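Organic hydroperoxide resistance protein (Legionella pneumophila, PDB 6MJN) probably reduces organic hydroperoxides to their alcohols with a reactive cysteine pair, as a homodimeric peroxidase of the Ohr/OsmC family. Local coordinates at the interface of chains A and B. Numbering follows the deposited sequence. Chains: chain A/B, Organic hydroperoxide resistance protein.

Contact 1: the interface of chains A and B. Residues chain A 36, 51, 55-56, 59; chain B 29, 33-34.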
# COMPACT_ATOMS: atom_id res chain seq x y z
N LEU A 36 14.48 -1.63 -0.06
CA LEU A 36 14.28 -0.32 -0.69
C LEU A 36 14.83 0.81 0.18
O LEU A 36 14.50 0.89 1.37
CB LEU A 36 12.79 -0.06 -0.95
CG LEU A 36 12.11 -0.93 -2.01
CD1 LEU A 36 10.61 -0.70 -2.01
CD2 LEU A 36 12.67 -0.64 -3.37
N THR A 51 12.26 5.91 -3.56
CA THR A 51 10.81 5.77 -3.53
C THR A 51 10.25 6.24 -2.18
O THR A 51 10.99 6.80 -1.36
CB THR A 51 10.41 4.34 -3.85
OG1 THR A 51 9.02 4.31 -4.17
CG2 THR A 51 10.68 3.41 -2.65
N GLN A 55 4.31 5.90 -3.53
CA GLN A 55 4.66 5.07 -4.68
C GLN A 55 4.46 3.59 -4.39
O GLN A 55 4.01 2.84 -5.26
CB GLN A 55 6.10 5.33 -5.11
CG GLN A 55 6.34 6.72 -5.66
CD GLN A 55 7.64 6.81 -6.41
OE1 GLN A 55 8.59 6.09 -6.10
NE2 GLN A 55 7.69 7.67 -7.43
N LEU A 56 4.83 3.13 -3.18
CA LEU A 56 4.62 1.73 -2.83
C LEU A 56 3.15 1.37 -2.91
O LEU A 56 2.79 0.34 -3.49
CB LEU A 56 5.17 1.42 -1.43
CG LEU A 56 6.70 1.54 -1.42
CD1 LEU A 56 7.28 1.38 -0.04
CD2 LEU A 56 7.33 0.51 -2.37
N ALA A 59 1.99 1.35 -6.65
CA ALA A 59 2.44 0.16 -7.37
C ALA A 59 1.68 -1.09 -6.91
O ALA A 59 1.29 -1.93 -7.73
CB ALA A 59 3.94 -0.03 -7.19
N THR B 29 6.82 3.01 -11.49
CA THR B 29 6.32 4.37 -11.42
C THR B 29 6.77 5.12 -12.65
O THR B 29 7.82 4.81 -13.23
CB THR B 29 6.79 5.11 -10.17
OG1 THR B 29 8.23 5.04 -10.07
CG2 THR B 29 6.15 4.52 -8.92
N LEU B 33 11.42 5.79 -10.32
CA LEU B 33 12.08 5.58 -9.03
C LEU B 33 11.80 4.20 -8.48
O LEU B 33 12.59 3.68 -7.68
CB LEU B 33 11.65 6.65 -8.03
CG LEU B 33 12.24 8.04 -8.27
CD1 LEU B 33 11.81 9.02 -7.19
CD2 LEU B 33 13.77 7.97 -8.37
N LEU B 34 10.68 3.59 -8.86
CA LEU B 34 10.33 2.25 -8.39
C LEU B 34 10.08 1.39 -9.61
O LEU B 34 9.20 1.70 -10.41
CB LEU B 34 9.08 2.29 -7.52
CG LEU B 34 8.73 1.06 -6.68
CD1 LEU B 34 9.82 0.79 -5.65
CD2 LEU B 34 7.38 1.28 -6.02
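B:Leu34 reaches across to chain A and meets A:Leu56, A:Ala59, A:Thr51 and A:Leu36. It gives up 79 Å² of surface, the most in this patch. With chi1 at -166° its CG points towards chain A, and chi2 (63°) sets which methyl faces the helix and which faces A:Leu36. CD2 of B:Leu34 goes to the helix, 3.7 Å from CD2 of A:Leu56, with the methyl of A:Ala59 one turn further on. CD1 of B:Leu34 turns to the other side and lies 3.9 Å from CD2 of A:Leu36. The side chains of A:Leu36 and A:Leu56 each cross that of B:Leu34 at about a right angle. A:Thr51 closes over the base of the leucine, its OG1 3.9 Å from CB of B:Leu34.

A:Gln55 buries 31 Å². Its extended chain runs past B:Thr29, whose methyl CG2 sits 3.7 Å from the amide carbon CD of A:Gln55. The amide oxygen OE1 also touches CB of B:Leu33. This amide is steadied from its own chain. The hydroxyl OG1 of A:Thr51 donates to OE1 of A:Gln55 at 2.7 Å, in the carbonyl plane and on a lone pair, which should limit rotation of the amide.

Chain B is braced in a similar way. The backbone N of B:Leu34 donates to OG1 of B:Thr29 at 3.1 Å, tying the leucine's backbone to the end of the strand.

On chain A the patch comprises the start of helix 53-75, the loop residue A:Thr51 just ahead of it and strand 35-37. On chain B it comprises the end of strand 26-29 and the loop that follows, laid over the partner's helix.

Contact 2: the interface of chains A and B. Residues chain A 17, 34, 56; chain B 51, 55-56, 59-60.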
# COMPACT_ATOMS: atom_id res chain seq x y z
N ALA A 17 7.50 -6.57 7.05
CA ALA A 17 8.46 -5.56 6.61
C ALA A 17 8.93 -4.78 7.83
O ALA A 17 8.20 -4.64 8.81
CB ALA A 17 7.83 -4.61 5.57
N LEU A 34 12.08 -7.75 -1.01
CA LEU A 34 11.87 -6.32 -1.20
C LEU A 34 12.84 -5.59 -0.27
O LEU A 34 12.76 -5.75 0.96
CB LEU A 34 10.42 -5.93 -0.89
CG LEU A 34 9.95 -4.50 -1.19
CD1 LEU A 34 10.02 -4.21 -2.70
CD2 LEU A 34 8.52 -4.32 -0.70
N LEU A 56 4.83 3.13 -3.18
CA LEU A 56 4.62 1.73 -2.83
C LEU A 56 3.15 1.37 -2.91
O LEU A 56 2.79 0.34 -3.49
CB LEU A 56 5.17 1.42 -1.43
CG LEU A 56 6.70 1.54 -1.42
CD1 LEU A 56 7.28 1.38 -0.04
CD2 LEU A 56 7.33 0.51 -2.37
N THR B 51 8.71 -9.72 -5.39
CA THR B 51 7.77 -9.17 -4.41
C THR B 51 6.33 -9.27 -4.92
O THR B 51 6.06 -9.82 -6.00
CB THR B 51 8.14 -7.73 -4.06
OG1 THR B 51 7.44 -7.33 -2.86
CG2 THR B 51 7.78 -6.79 -5.17
N GLN B 55 3.51 -7.41 0.19
CA GLN B 55 4.80 -6.89 0.64
C GLN B 55 4.88 -5.38 0.43
O GLN B 55 5.41 -4.65 1.28
CB GLN B 55 5.94 -7.59 -0.11
CG GLN B 55 6.12 -9.03 0.33
CD GLN B 55 7.45 -9.63 -0.09
OE1 GLN B 55 8.14 -9.14 -1.00
NE2 GLN B 55 7.82 -10.71 0.57
N LEU B 56 4.40 -4.92 -0.71
CA LEU B 56 4.41 -3.48 -0.98
C LEU B 56 3.57 -2.73 0.04
O LEU B 56 3.97 -1.65 0.49
CB LEU B 56 3.92 -3.21 -2.39
CG LEU B 56 4.90 -3.76 -3.42
CD1 LEU B 56 4.26 -3.74 -4.80
CD2 LEU B 56 6.18 -2.93 -3.37
N ALA B 59 5.44 -2.81 3.40
CA ALA B 59 6.60 -1.92 3.40
C ALA B 59 6.17 -0.46 3.49
O ALA B 59 6.71 0.31 4.30
CB ALA B 59 7.44 -2.16 2.15
N GLY B 60 5.22 -0.06 2.64
CA GLY B 60 4.70 1.31 2.71
C GLY B 60 4.11 1.65 4.08
O GLY B 60 4.33 2.75 4.59
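A:Leu56 and B:Leu56 meet through their CD2 methyls, 3.8 Å apart, with the side chains at about a right angle. They are the same residue in the two chains, so this pair lies close to the two-fold axis. The same turn about the first torsion in both chains (chi1 -67° in each) lets the two CD2 methyls meet. Each CB also approaches the carbonyl oxygen of the other leucine. The two helices are thus in direct contact at this point.

Further apolar packing spreads from the pair. CD1 of A:Leu56 rests on the backbone of B:Gly60, 3.7 Å from its N. There is no side chain at that position to hold the methyl off the helix. A:Leu34 buries 53 Å², more than any other residue here. CD2 of A:Leu34 fits between neighbouring turns of the helix, 3.7 Å from CB of B:Ala59. The same methyl of A:Leu34 is 3.8 Å from CD2 of B:Leu56. A:Ala17 adds a small contact from strand 13-20, its methyl CB 3.7 Å from CA of B:Ala59.

Polar atoms also touch the leucine, by packing. The carbonyl oxygen of B:Gln55 lies near CD2 of A:Leu34. The hydroxyl OG1 of B:Thr51 is 3.8 Å from CB of A:Leu34, and OE1 of B:Gln55 approaches the same carbon.

Hydrogen bonding within chain B orders these groups. OG1 of B:Thr51 donates to OE1 of B:Gln55 at 2.7 Å, in the carbonyl plane and on a lone pair. The C=O...donor angle is 129°. The bond joins the loop residue to the first turn of helix 53-76 and presents both oxygens towards A:Leu34.

The patch presses the two long helices together and packs A:Leu34 and A:Ala17 against helix 53-76 of chain B. It probably contributes to holding the dimer, the usual form of this family.

The C-alpha centres of contact 1 and contact 2 lie about 10 Å apart, and A:Leu56 belongs to both, linking the two patches. Contact 1 sits on helix 53-75 of chain A, and contact 2 on its equivalent, helix 53-76 of chain B. B:Leu34 enters contact 1 and A:Leu34 contact 2, so much of contact 2 is the two-fold twin of contact 1. Together they form neighbouring, largely apolar patches of one interface, with each chain's loop laid over the other's helix. Such interlocking is consistent with a stable dimer.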